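Local coordinates for protein ribosomal RNA small subunit methyltransferase Nep1 (Archaeoglobus fulgidus, PDB 3O7B) that probably methylates N1 of a specific pseudouridine in 16S ribosomal RNA during ribosome biogenesis, using S-adenosylmethionine as methyl donor and working as a homodimer, at residues A[162-167]-A[188-193]; A[31-36]-A[108-113]; A[98-103]-A[234-239]; A[117-122]-A[151-156]. One frame throughout, in Å; residues are numbered along the deposited sequence.

Contact 1: residues A[162-167]-A[188-193]; sequences DIVRGR and DVAVCI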
loop_
_atom_site.group_PDB
_atom_site.type_symbol
_atom_site.label_atom_id
_atom_site.label_comp_id
_atom_site.label_asym_id
_atom_site.label_seq_id
_atom_site.Cartn_x
_atom_site.Cartn_y
_atom_site.Cartn_z
ATOM N N ASP A 162 15.141 17.135 16.325
ATOM C CA ASP A 162 15.373 18.294 15.501
ATOM C C ASP A 162 14.322 18.481 14.412
ATOM O O ASP A 162 14.001 19.598 14.047
ATOM C CB ASP A 162 16.795 18.201 14.934
ATOM C CG ASP A 162 17.823 17.986 16.038
ATOM O OD1 ASP A 162 17.891 18.854 16.941
ATOM O OD2 ASP A 162 18.522 16.956 16.053
ATOM N N ILE A 163 13.751 17.387 13.915
ATOM C CA ILE A 163 12.775 17.550 12.835
ATOM C C ILE A 163 11.373 17.927 13.330
ATOM O O ILE A 163 10.531 18.388 12.561
ATOM C CB ILE A 163 12.739 16.336 11.881
ATOM C CG1 ILE A 163 12.396 15.053 12.639
ATOM C CG2 ILE A 163 14.080 16.223 11.134
ATOM C CD1 ILE A 163 12.034 13.885 11.720
ATOM N N VAL A 164 11.141 17.760 14.633
ATOM C CA VAL A 164 9.881 18.185 15.237
ATOM C C VAL A 164 9.953 19.572 15.899
ATOM O O VAL A 164 8.956 20.054 16.444
ATOM C CB VAL A 164 9.338 17.131 16.239
ATOM C CG1 VAL A 164 9.079 15.808 15.539
ATOM C CG2 VAL A 164 10.292 16.935 17.433
ATOM N N ARG A 165 11.125 20.215 15.844
ATOM C CA ARG A 165 11.260 21.621 16.264
ATOM C C ARG A 165 10.265 22.512 15.540
ATOM O O ARG A 165 10.142 22.438 14.316
ATOM C CB ARG A 165 12.651 22.171 15.918
ATOM C CG ARG A 165 13.717 21.980 16.940
ATOM C CD ARG A 165 15.059 22.582 16.459
ATOM N NE ARG A 165 15.170 24.024 16.686
ATOM C CZ ARG A 165 15.496 24.943 15.775
ATOM N NH1 ARG A 165 15.757 24.604 14.519
ATOM N NH2 ARG A 165 15.563 26.220 16.134
ATOM N N GLY A 166 9.571 23.368 16.281
ATOM C CA GLY A 166 8.683 24.372 15.693
ATOM C C GLY A 166 7.349 23.864 15.184
ATOM O O GLY A 166 6.592 24.601 14.556
ATOM N N ARG A 167 7.050 22.602 15.491
ATOM C CA ARG A 167 5.801 21.994 15.065
ATOM C C ARG A 167 5.133 21.360 16.277
ATOM O O ARG A 167 5.825 20.844 17.136
ATOM C CB ARG A 167 6.081 20.928 14.001
ATOM C CG ARG A 167 6.589 21.485 12.680
ATOM C CD ARG A 167 7.255 20.389 11.853
ATOM N NE ARG A 167 7.559 20.906 10.519
ATOM C CZ ARG A 167 8.607 20.558 9.780
ATOM N NH1 ARG A 167 9.497 19.686 10.213
ATOM N NH2 ARG A 167 8.760 21.114 8.584
ATOM N N ASP A 188 1.235 24.667 12.424
ATOM C CA ASP A 188 2.269 23.740 11.964
ATOM C C ASP A 188 2.272 22.509 12.869
ATOM O O ASP A 188 2.554 22.629 14.061
ATOM C CB ASP A 188 3.653 24.401 12.019
ATOM C CG ASP A 188 3.782 25.604 11.089
ATOM O OD1 ASP A 188 2.929 25.774 10.186
ATOM O OD2 ASP A 188 4.757 26.375 11.272
ATOM N N VAL A 189 1.979 21.336 12.304
ATOM C CA VAL A 189 1.941 20.095 13.090
ATOM C C VAL A 189 2.950 19.082 12.578
ATOM O O VAL A 189 3.348 19.153 11.418
ATOM C CB VAL A 189 0.529 19.442 13.151
ATOM C CG1 VAL A 189 -0.470 20.413 13.768
ATOM C CG2 VAL A 189 0.052 18.974 11.765
ATOM N N ALA A 190 3.387 18.173 13.447
ATOM C CA ALA A 190 4.158 17.000 13.059
ATOM C C ALA A 190 3.319 15.785 13.396
ATOM O O ALA A 190 3.130 15.437 14.569
ATOM C CB ALA A 190 5.483 16.947 13.776
ATOM N N VAL A 191 2.769 15.149 12.362
ATOM C CA VAL A 191 1.941 13.955 12.496
ATOM C C VAL A 191 2.866 12.764 12.559
ATOM O O VAL A 191 3.596 12.518 11.599
ATOM C CB VAL A 191 1.008 13.793 11.278
ATOM C CG1 VAL A 191 0.389 12.398 11.258
ATOM C CG2 VAL A 191 -0.048 14.865 11.272
ATOM N N CYS A 192 2.866 12.033 13.677
ATOM C CA CYS A 192 3.813 10.962 13.923
ATOM C C CYS A 192 3.094 9.629 14.050
ATOM O O CYS A 192 2.204 9.455 14.909
ATOM C CB CYS A 192 4.633 11.251 15.197
ATOM S SG CYS A 192 5.686 12.723 15.061
ATOM N N ILE A 193 3.441 8.723 13.139
ATOM C CA ILE A 193 2.796 7.421 13.050
ATOM C C ILE A 193 3.866 6.339 13.022
ATOM O O ILE A 193 4.827 6.415 12.229
ATOM C CB ILE A 193 1.926 7.343 11.752
ATOM C CG1 ILE A 193 0.838 8.433 11.763
ATOM C CG2 ILE A 193 1.337 5.934 11.553
ATOM C CD1 ILE A 193 0.146 8.720 10.396
#

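Contact 2: residues A[31-36]-A[108-113]; sequences VFLEAS and YVHTLN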
loop_
_atom_site.group_PDB
_atom_site.type_symbol
_atom_site.label_atom_id
_atom_site.label_comp_id
_atom_site.label_asym_id
_atom_site.label_seq_id
_atom_site.Cartn_x
_atom_site.Cartn_y
_atom_site.Cartn_z
ATOM N N VAL A 31 5.841 12.299 9.975
ATOM C CA VAL A 31 7.015 11.563 10.377
ATOM C C VAL A 31 6.631 10.125 10.665
ATOM O O VAL A 31 5.829 9.858 11.576
ATOM C CB VAL A 31 7.682 12.172 11.662
ATOM C CG1 VAL A 31 8.968 11.460 11.987
ATOM C CG2 VAL A 31 7.892 13.669 11.486
ATOM N N PHE A 32 7.207 9.189 9.915
ATOM C CA PHE A 32 7.044 7.780 10.226
ATOM C C PHE A 32 8.103 7.370 11.206
ATOM O O PHE A 32 9.295 7.598 10.969
ATOM C CB PHE A 32 7.049 6.938 8.944
ATOM C CG PHE A 32 5.873 7.247 8.053
ATOM C CD1 PHE A 32 4.595 6.842 8.418
ATOM C CD2 PHE A 32 6.039 7.994 6.879
ATOM C CE1 PHE A 32 3.480 7.181 7.641
ATOM C CE2 PHE A 32 4.919 8.318 6.081
ATOM C CZ PHE A 32 3.648 7.901 6.471
ATOM N N LEU A 33 7.656 6.812 12.322
ATOM C CA LEU A 33 8.542 6.506 13.461
ATOM C C LEU A 33 8.961 5.068 13.526
ATOM O O LEU A 33 8.155 4.145 13.291
ATOM C CB LEU A 33 7.846 6.869 14.773
ATOM C CG LEU A 33 7.534 8.331 15.007
ATOM C CD1 LEU A 33 6.826 8.454 16.350
ATOM C CD2 LEU A 33 8.813 9.207 14.992
ATOM N N GLU A 34 10.229 4.851 13.876
ATOM C CA GLU A 34 10.775 3.510 14.060
ATOM C C GLU A 34 10.486 2.633 12.840
ATOM O O GLU A 34 10.132 1.448 12.959
ATOM C CB GLU A 34 10.254 2.871 15.358
ATOM C CG GLU A 34 10.778 3.581 16.610
ATOM C CD GLU A 34 10.291 2.954 17.884
ATOM O OE1 GLU A 34 9.874 1.777 17.855
ATOM O OE2 GLU A 34 10.352 3.654 18.923
ATOM N N ALA A 35 10.676 3.218 11.657
ATOM C CA ALA A 35 10.438 2.447 10.431
ATOM C C ALA A 35 11.394 1.277 10.357
ATOM O O ALA A 35 12.589 1.374 10.699
ATOM C CB ALA A 35 10.551 3.317 9.210
ATOM N N SER A 36 10.857 0.149 9.909
ATOM C CA SER A 36 11.543 -1.125 9.907
ATOM C C SER A 36 12.416 -1.212 8.657
ATOM O O SER A 36 12.157 -2.002 7.725
ATOM C CB SER A 36 10.483 -2.230 9.954
ATOM O OG SER A 36 11.047 -3.490 10.240
ATOM N N TYR A 108 9.226 12.828 6.545
ATOM C CA TYR A 108 10.412 12.228 7.112
ATOM C C TYR A 108 10.171 10.798 7.510
ATOM O O TYR A 108 9.043 10.428 7.878
ATOM C CB TYR A 108 10.849 12.975 8.387
ATOM C CG TYR A 108 11.256 14.406 8.159
ATOM C CD1 TYR A 108 12.578 14.717 7.869
ATOM C CD2 TYR A 108 10.324 15.432 8.203
ATOM C CE1 TYR A 108 12.973 16.030 7.666
ATOM C CE2 TYR A 108 10.718 16.757 8.006
ATOM C CZ TYR A 108 12.049 17.032 7.734
ATOM O OH TYR A 108 12.486 18.333 7.519
ATOM N N VAL A 109 11.238 10.011 7.474
ATOM C CA VAL A 109 11.211 8.655 7.977
ATOM C C VAL A 109 12.297 8.558 9.049
ATOM O O VAL A 109 13.462 8.868 8.788
ATOM C CB VAL A 109 11.467 7.620 6.852
ATOM C CG1 VAL A 109 11.552 6.200 7.430
ATOM C CG2 VAL A 109 10.371 7.694 5.797
ATOM N N HIS A 110 11.898 8.185 10.265
ATOM C CA HIS A 110 12.817 7.892 11.347
ATOM C C HIS A 110 12.910 6.381 11.418
ATOM O O HIS A 110 11.872 5.702 11.480
ATOM C CB HIS A 110 12.232 8.521 12.623
ATOM C CG HIS A 110 12.696 7.912 13.906
ATOM N ND1 HIS A 110 13.841 8.304 14.578
ATOM C CD2 HIS A 110 12.099 6.974 14.677
ATOM C CE1 HIS A 110 13.929 7.608 15.703
ATOM N NE2 HIS A 110 12.888 6.796 15.785
ATOM N N THR A 111 14.112 5.836 11.357
ATOM C CA THR A 111 14.259 4.383 11.355
ATOM C C THR A 111 14.408 3.827 12.776
ATOM O O THR A 111 14.651 4.587 13.736
ATOM C CB THR A 111 15.451 3.911 10.518
ATOM O OG1 THR A 111 16.656 4.229 11.232
ATOM C CG2 THR A 111 15.473 4.579 9.157
ATOM N N LEU A 112 14.283 2.505 12.893
ATOM C CA LEU A 112 14.474 1.798 14.167
ATOM C C LEU A 112 15.814 2.081 14.799
ATOM O O LEU A 112 15.950 1.944 16.017
ATOM C CB LEU A 112 14.396 0.292 13.959
ATOM C CG LEU A 112 13.018 -0.306 13.810
ATOM C CD1 LEU A 112 13.163 -1.743 13.333
ATOM C CD2 LEU A 112 12.286 -0.239 15.145
ATOM N N ASN A 113 16.798 2.416 13.972
ATOM C CA ASN A 113 18.158 2.690 14.448
ATOM C C ASN A 113 18.424 4.173 14.682
ATOM O O ASN A 113 19.565 4.570 14.965
ATOM C CB ASN A 113 19.184 2.061 13.498
ATOM C CG ASN A 113 19.086 0.541 13.474
ATOM O OD1 ASN A 113 19.074 -0.083 12.404
ATOM N ND2 ASN A 113 18.989 -0.067 14.659
#

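Contact 3: residues A[98-103]-A[234-239]; sequences LDSPLR and EYERVR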
loop_
_atom_site.group_PDB
_atom_site.type_symbol
_atom_site.label_atom_id
_atom_site.label_comp_id
_atom_site.label_asym_id
_atom_site.label_seq_id
_atom_site.Cartn_x
_atom_site.Cartn_y
_atom_site.Cartn_z
ATOM N N LEU A 98 2.307 10.351 -0.269
ATOM C CA LEU A 98 2.853 11.165 -1.343
ATOM C C LEU A 98 1.887 11.307 -2.526
ATOM O O LEU A 98 2.039 12.235 -3.335
ATOM C CB LEU A 98 4.215 10.647 -1.769
ATOM C CG LEU A 98 5.320 10.773 -0.700
ATOM C CD1 LEU A 98 6.487 9.866 -1.066
ATOM C CD2 LEU A 98 5.777 12.198 -0.611
ATOM N N ASP A 99 0.898 10.414 -2.600
ATOM C CA ASP A 99 -0.173 10.508 -3.621
ATOM C C ASP A 99 -1.160 11.649 -3.343
ATOM O O ASP A 99 -1.977 11.996 -4.201
ATOM C CB ASP A 99 -0.975 9.195 -3.679
ATOM C CG ASP A 99 -0.231 8.040 -4.374
ATOM O OD1 ASP A 99 0.822 8.237 -5.036
ATOM O OD2 ASP A 99 -0.732 6.881 -4.253
ATOM N N SER A 100 -1.138 12.206 -2.136
ATOM C CA SER A 100 -2.033 13.314 -1.776
ATOM C C SER A 100 -1.836 14.501 -2.721
ATOM O O SER A 100 -0.702 14.840 -3.069
ATOM C CB SER A 100 -1.771 13.783 -0.337
ATOM O OG SER A 100 -2.535 14.955 -0.054
ATOM N N PRO A 101 -2.941 15.163 -3.115
ATOM C CA PRO A 101 -2.760 16.380 -3.912
ATOM C C PRO A 101 -2.313 17.601 -3.084
ATOM O O PRO A 101 -1.957 18.633 -3.647
ATOM C CB PRO A 101 -4.151 16.613 -4.501
ATOM C CG PRO A 101 -5.058 16.097 -3.483
ATOM C CD PRO A 101 -4.366 14.856 -2.909
ATOM N N LEU A 102 -2.326 17.471 -1.764
ATOM C CA LEU A 102 -1.945 18.574 -0.888
ATOM C C LEU A 102 -0.432 18.569 -0.711
ATOM O O LEU A 102 0.150 17.551 -0.330
ATOM C CB LEU A 102 -2.671 18.432 0.444
ATOM C CG LEU A 102 -2.592 19.519 1.508
ATOM C CD1 LEU A 102 -2.813 20.919 0.938
ATOM C CD2 LEU A 102 -3.620 19.223 2.578
ATOM N N ARG A 103 0.201 19.705 -0.990
ATOM C CA ARG A 103 1.660 19.782 -1.052
ATOM C C ARG A 103 2.276 20.638 0.072
ATOM O O ARG A 103 3.449 20.997 -0.007
ATOM C CB ARG A 103 2.108 20.279 -2.449
ATOM C CG ARG A 103 1.520 19.492 -3.626
ATOM C CD ARG A 103 2.415 18.330 -4.041
ATOM N NE ARG A 103 1.654 17.105 -4.251
ATOM C CZ ARG A 103 2.085 16.038 -4.922
ATOM N NH1 ARG A 103 1.296 14.978 -5.027
ATOM N NH2 ARG A 103 3.289 16.022 -5.495
ATOM N N GLU A 234 -8.356 13.328 7.326
ATOM C CA GLU A 234 -8.724 14.401 8.269
ATOM C C GLU A 234 -7.891 15.657 8.015
ATOM O O GLU A 234 -8.383 16.790 8.077
ATOM C CB GLU A 234 -8.553 13.950 9.723
ATOM C CG GLU A 234 -9.444 12.779 10.134
ATOM C CD GLU A 234 -10.910 13.143 10.353
ATOM O OE1 GLU A 234 -11.303 14.321 10.205
ATOM O OE2 GLU A 234 -11.682 12.225 10.691
ATOM N N TYR A 235 -6.617 15.443 7.723
ATOM C CA TYR A 235 -5.699 16.529 7.416
ATOM C C TYR A 235 -6.149 17.308 6.191
ATOM O O TYR A 235 -6.204 18.541 6.204
ATOM C CB TYR A 235 -4.306 15.939 7.237
ATOM C CG TYR A 235 -3.214 16.930 6.978
ATOM C CD1 TYR A 235 -2.450 17.447 8.029
ATOM C CD2 TYR A 235 -2.900 17.311 5.679
ATOM C CE1 TYR A 235 -1.409 18.345 7.777
ATOM C CE2 TYR A 235 -1.878 18.201 5.411
ATOM C CZ TYR A 235 -1.133 18.717 6.458
ATOM O OH TYR A 235 -0.127 19.620 6.163
ATOM N N GLU A 236 -6.486 16.591 5.123
ATOM C CA GLU A 236 -6.977 17.231 3.906
ATOM C C GLU A 236 -8.312 17.951 4.127
ATOM O O GLU A 236 -8.502 19.043 3.603
ATOM C CB GLU A 236 -7.122 16.204 2.784
ATOM C CG GLU A 236 -5.831 15.633 2.306
ATOM C CD GLU A 236 -6.023 14.644 1.182
ATOM O OE1 GLU A 236 -7.153 14.144 1.022
ATOM O OE2 GLU A 236 -5.040 14.377 0.476
ATOM N N ARG A 237 -9.220 17.341 4.894
ATOM C CA ARG A 237 -10.515 17.989 5.217
ATOM C C ARG A 237 -10.311 19.395 5.763
ATOM O O ARG A 237 -10.973 20.354 5.333
ATOM C CB ARG A 237 -11.299 17.199 6.261
ATOM C CG ARG A 237 -12.020 15.967 5.769
ATOM C CD ARG A 237 -13.119 15.582 6.766
ATOM N NE ARG A 237 -13.016 14.181 7.162
ATOM C CZ ARG A 237 -13.575 13.654 8.253
ATOM N NH1 ARG A 237 -14.286 14.412 9.086
ATOM N NH2 ARG A 237 -13.410 12.364 8.525
ATOM N N VAL A 238 -9.398 19.509 6.723
ATOM C CA VAL A 238 -9.135 20.769 7.414
ATOM C C VAL A 238 -8.350 21.754 6.551
ATOM O O VAL A 238 -8.663 22.949 6.540
ATOM C CB VAL A 238 -8.367 20.515 8.759
ATOM C CG1 VAL A 238 -7.829 21.810 9.358
ATOM C CG2 VAL A 238 -9.245 19.783 9.763
ATOM N N ARG A 239 -7.359 21.248 5.812
ATOM C CA ARG A 239 -6.257 22.077 5.287
ATOM C C ARG A 239 -6.237 22.360 3.797
ATOM O O ARG A 239 -5.670 23.373 3.366
ATOM C CB ARG A 239 -4.908 21.511 5.720
ATOM C CG ARG A 239 -4.698 21.641 7.212
ATOM C CD ARG A 239 -3.510 20.867 7.672
ATOM N NE ARG A 239 -2.252 21.499 7.291
ATOM C CZ ARG A 239 -1.511 22.252 8.100
ATOM N NH1 ARG A 239 -1.905 22.486 9.351
ATOM N NH2 ARG A 239 -0.372 22.776 7.657
#

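Contact 4: residues A[117-122]-A[151-156]; sequences IWVNRE and TLIEFK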
loop_
_atom_site.group_PDB
_atom_site.type_symbol
_atom_site.label_atom_id
_atom_site.label_comp_id
_atom_site.label_asym_id
_atom_site.label_seq_id
_atom_site.Cartn_x
_atom_site.Cartn_y
_atom_site.Cartn_z
ATOM N N ILE A 117 15.582 10.197 7.579
ATOM C CA ILE A 117 15.549 10.321 6.128
ATOM C C ILE A 117 14.515 11.361 5.744
ATOM O O ILE A 117 13.355 11.315 6.183
ATOM C CB ILE A 117 15.191 8.961 5.485
ATOM C CG1 ILE A 117 16.215 7.890 5.843
ATOM C CG2 ILE A 117 14.987 9.112 3.967
ATOM C CD1 ILE A 117 15.713 6.454 5.666
ATOM N N TRP A 118 14.930 12.324 4.934
ATOM C CA TRP A 118 14.026 13.314 4.399
ATOM C C TRP A 118 13.611 12.868 2.988
ATOM O O TRP A 118 14.478 12.469 2.196
ATOM C CB TRP A 118 14.730 14.681 4.347
ATOM C CG TRP A 118 13.935 15.752 3.672
ATOM C CD1 TRP A 118 12.889 16.443 4.195
ATOM C CD2 TRP A 118 14.137 16.274 2.348
ATOM N NE1 TRP A 118 12.409 17.348 3.281
ATOM C CE2 TRP A 118 13.162 17.268 2.139
ATOM C CE3 TRP A 118 15.041 15.986 1.318
ATOM C CZ2 TRP A 118 13.066 17.998 0.946
ATOM C CZ3 TRP A 118 14.931 16.702 0.115
ATOM C CH2 TRP A 118 13.957 17.699 -0.050
ATOM N N VAL A 119 12.311 12.929 2.706
ATOM C CA VAL A 119 11.759 12.593 1.392
ATOM C C VAL A 119 11.129 13.846 0.802
ATOM O O VAL A 119 10.151 14.355 1.333
ATOM C CB VAL A 119 10.704 11.440 1.480
ATOM C CG1 VAL A 119 10.233 11.047 0.084
ATOM C CG2 VAL A 119 11.282 10.216 2.189
ATOM N N ASN A 120 11.708 14.362 -0.291
ATOM C CA ASN A 120 11.144 15.490 -1.001
ATOM C C ASN A 120 9.683 15.213 -1.326
ATOM O O ASN A 120 9.334 14.128 -1.788
ATOM C CB ASN A 120 11.965 15.683 -2.286
ATOM C CG ASN A 120 11.633 16.962 -3.048
ATOM O OD1 ASN A 120 10.492 17.399 -3.132
ATOM N ND2 ASN A 120 12.674 17.546 -3.658
ATOM N N ARG A 121 8.832 16.195 -1.065
ATOM C CA ARG A 121 7.411 16.052 -1.277
ATOM C C ARG A 121 7.105 15.665 -2.718
ATOM O O ARG A 121 6.100 15.009 -2.977
ATOM C CB ARG A 121 6.675 17.336 -0.833
ATOM C CG ARG A 121 5.159 17.297 -0.972
ATOM C CD ARG A 121 4.530 16.212 -0.095
ATOM N NE ARG A 121 3.098 16.065 -0.330
ATOM C CZ ARG A 121 2.573 15.305 -1.290
ATOM N NH1 ARG A 121 3.365 14.614 -2.124
ATOM N NH2 ARG A 121 1.254 15.223 -1.401
ATOM N N GLU A 122 7.981 16.042 -3.646
ATOM C CA GLU A 122 7.750 15.766 -5.059
ATOM C C GLU A 122 8.297 14.415 -5.562
ATOM O O GLU A 122 8.142 14.056 -6.732
ATOM C CB GLU A 122 8.200 16.963 -5.908
ATOM C CG GLU A 122 7.420 18.272 -5.592
ATOM C CD GLU A 122 5.896 18.147 -5.717
ATOM O OE1 GLU A 122 5.405 17.512 -6.678
ATOM O OE2 GLU A 122 5.174 18.702 -4.858
ATOM N N THR A 151 17.694 17.281 -4.629
ATOM C CA THR A 151 17.651 16.128 -3.750
ATOM C C THR A 151 16.226 15.604 -3.633
ATOM O O THR A 151 15.287 16.364 -3.400
ATOM C CB THR A 151 18.219 16.480 -2.368
ATOM O OG1 THR A 151 19.576 16.914 -2.531
ATOM C CG2 THR A 151 18.210 15.252 -1.484
ATOM N N LEU A 152 16.076 14.301 -3.857
ATOM C CA LEU A 152 14.790 13.615 -3.720
ATOM C C LEU A 152 14.648 12.906 -2.373
ATOM O O LEU A 152 13.574 12.948 -1.753
ATOM C CB LEU A 152 14.592 12.595 -4.850
ATOM C CG LEU A 152 14.504 13.166 -6.266
ATOM C CD1 LEU A 152 14.309 12.008 -7.258
ATOM C CD2 LEU A 152 13.386 14.183 -6.410
ATOM N N ILE A 153 15.717 12.245 -1.940
ATOM C CA ILE A 153 15.719 11.521 -0.672
ATOM C C ILE A 153 17.114 11.618 -0.107
ATOM O O ILE A 153 18.074 11.451 -0.836
ATOM C CB ILE A 153 15.374 10.023 -0.840
ATOM C CG1 ILE A 153 14.158 9.812 -1.760
ATOM C CG2 ILE A 153 15.182 9.376 0.551
ATOM C CD1 ILE A 153 13.891 8.319 -2.096
ATOM N N GLU A 154 17.241 11.896 1.193
ATOM C CA GLU A 154 18.569 12.017 1.804
ATOM C C GLU A 154 18.559 11.785 3.309
ATOM O O GLU A 154 17.637 12.247 3.987
ATOM C CB GLU A 154 19.136 13.417 1.539
ATOM C CG GLU A 154 20.612 13.543 1.863
ATOM C CD GLU A 154 21.182 14.913 1.551
ATOM O OE1 GLU A 154 20.473 15.930 1.726
ATOM O OE2 GLU A 154 22.358 14.966 1.130
ATOM N N PHE A 155 19.586 11.099 3.821
ATOM C CA PHE A 155 19.807 11.045 5.278
ATOM C C PHE A 155 20.187 12.429 5.766
ATOM O O PHE A 155 20.978 13.132 5.115
ATOM C CB PHE A 155 20.915 10.074 5.642
ATOM C CG PHE A 155 20.514 8.643 5.544
ATOM C CD1 PHE A 155 19.887 8.016 6.606
ATOM C CD2 PHE A 155 20.733 7.917 4.368
ATOM C CE1 PHE A 155 19.510 6.671 6.523
ATOM C CE2 PHE A 155 20.365 6.576 4.277
ATOM C CZ PHE A 155 19.748 5.956 5.340
ATOM N N LYS A 156 19.633 12.827 6.910
ATOM C CA LYS A 156 20.013 14.100 7.523
ATOM C C LYS A 156 20.810 13.856 8.798
ATOM O O LYS A 156 20.472 12.956 9.577
ATOM C CB LYS A 156 18.783 14.951 7.839
ATOM C CG LYS A 156 17.912 15.295 6.634
ATOM C CD LYS A 156 18.637 16.121 5.575
ATOM C CE LYS A 156 17.621 16.818 4.683
ATOM N NZ LYS A 156 18.249 17.780 3.735
#

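Contact 1: residues A[162-167]-A[188-193]
Arg167 sets the base of its side chain against Asp188, Val189 and Ala190 at the start of strand 189-194, and its tip leads off toward Ile163. CB rests on the peptide joining Val189 to Ala190, 3.9 Å from Ala190 N and 4.0 Å from the methyl CB of Ala190. CG passes Asp188, 4.2 Å from Asp188 CB. CD runs on past the carbonyl of Val189, and the chain stays extended as far as NE. At the tip NH1 donates to Ile163 O over 2.9 Å, a bond noticeably bent (139° at the hydrogen) although the acceptor lies in the guanidinium plane. The type II turn from Val164 to Arg167, with Gly166 at positive phi, folds the chain back so that the Arg167 tip can reach Ile163 O; it links helix 160-163 to strand 168-172 within the SPOUT-type methyltransferase fold. NE and NH2 are held elsewhere, by Gly27 O and by a salt bridge to Glu106, whereas the backbone N of Met26 takes up the Asp188 carboxylate. No hydrogen bond joins the segments. Their closest backbone approach is a CA-H...O contact from Arg167 CA to Asp188 O at 3.5 Å, and Val164 CG1 touches Ala190 CB at 4.2 Å.

Contact 2: residues A[31-36]-A[108-113]
His110 and Glu34 lie side by side and point the same way, the carboxylate and imidazole planes 51° apart. The imidazole presents its edge to the other strand, with Glu34 N near the ring plane, while Glu34 CG lies 3.9 Å from His110 NE2. With CG anti to its backbone N (chi1 157°), His110 sends the ring along this backbone, where its CD2 also meets Leu33 CD2 at 4.0 Å. Leu112 crosses Glu34 at about a right angle: its CD2 touches Glu34 CB at 3.7 Å, and its CD1 approaches Ser36 CA. Shortened to an alanine here, Leu112 would probably leave the space beside Glu34 CB and Ser36 CA unfilled. The strands that carry these side chains run parallel, their short axes 14° apart, tied by Phe32 N to Tyr108 O, His110 N to Phe32 O (2.8 Å), Ala35 N to His110 O and Leu112 N to Ala35 O. The register slips by one residue between the Phe32 and Ala35 bridges, a beta bulge, and past it Ala35 CB sits 3.5 Å from Val109 CG1. Lys83, Thr205 and Phe202 hold the carboxylate of Glu34. The pair lies centrally in the SPOUT sheet, Leu33 beside cofactor-binding Gly194 and Ser36 beside Arg86, predicted to contact substrate rRNA. Phe32 faces helix 87-98 and Val31 faces helix 160-163, while strands 189-194 and 116-119 flank the pair in the central sheet.

Contact 3: residues A[98-103]-A[234-239]
Ser100 OG is gripped from two directions: it donates to Glu236 OE2 over 2.6 Å and accepts from Leu102 N over 3.0 Å. The second bond closes an ST turn, in the loop between helix 87-98 and strand 105-111, and the first ties that turn to the C-terminal helix 224-239. OE2 receives the hydroxyl on its anti lone pair, the one away from OE1, at the end of a Glu236 chain extended beyond CG. OE1 is left to Tyr226 OH of the second subunit, so a single carboxylate joins the loop, the helix and the dimer partner. Replacing Ser100 by a valine is likely to leave Glu236 OE2 without this donor and Leu102 N without the acceptor that closes the turn. A chi1 of -173° swings Leu102 CG opposite the main-chain N and out to the helix, where the side chain crosses that of Tyr235 at about a right angle. Its CD2 also lies 4.1 Å from Arg239 CB. The polar ends of these helix residues turn to other partners: Tyr235 OH bonds to Asp104, and Arg239 to Asp104 and Gly187 O. Leu102 CD2 makes its closest approach to the segment at Tyr235 CE2, 3.5 Å away and oblique to the ring.

Contact 4: residues A[117-122]-A[151-156]
The indole of Trp118 and the ring of Phe155 stand on different faces of the two-stranded pairing. At the edge of the Trp118 ring, in its plane, sits Thr151 CG2, and Thr151 O is also near that plane, 3.5 Å from CZ3. One face of the indole carries the backbone N of Asn120, 3.8 Å above the plane and offset toward the rim. Lys156, bent at chi2, runs alongside Trp118 and brings CE 3.6 Å from Trp118 CB. The Phe155 ring takes Ile117 CG1 over one face in a CH-pi contact, the carbon 4.0 Å from the ring centroid and 28° off the normal. Outside the pair, the Trp118 ring meets that of Tyr108, and Phe155 has Arg143 in a cation-pi contact and Phe140 edge-to-face. On the same face of the sheet as Ile117 and Phe155, Ile117 CG2 presses on Ile153 CG2 at 3.4 Å, tighter than usual for two methyls.

Trp118 and Glu154 form the hydrogen-bonded antiparallel pair, linked N to O in both directions, and Asn120 N continues the ladder to Leu152 O. The Asn120 amide, carried away from its own main-chain N by a chi1 of -171°, adds an almost straight bond: ND2 donates to Thr151 O over 2.9 Å at 178°, the acceptor lying in the amide plane. OD1 accepts from Glu122 N, completing an Asx turn as the chain leaves the strand. Helix 129-142 packs Leu135 and Leu139 against the Ile117, Ile153 and Phe155 side. Leu152 and Ile153 both face Ile145 on strand 144-147, a classic beta bulge in this antiparallel part of the mixed sheet.

In the fold
Contact 2 lies in the core, its touching residues all buried near the centre of the chain; contact 1 is also largely buried, contacts 3 and 4 only partly. Contacts 1, 2 and 4 share one sheet. Val191 O and Ile193 O meet Val31 N and Leu33 N between contacts 1 and 2, and Val109 O meets Ile117 N between contacts 2 and 4. Pairing is parallel in contact 2 and antiparallel in contact 4, whereas contact 1 rests on apolar and backbone packing. Contact 3, the one that reaches the second subunit, combines one side-chain hydrogen bond with the packing of a single leucine; Arg121 connects it to contact 4 through Ser100 O and Leu102 O.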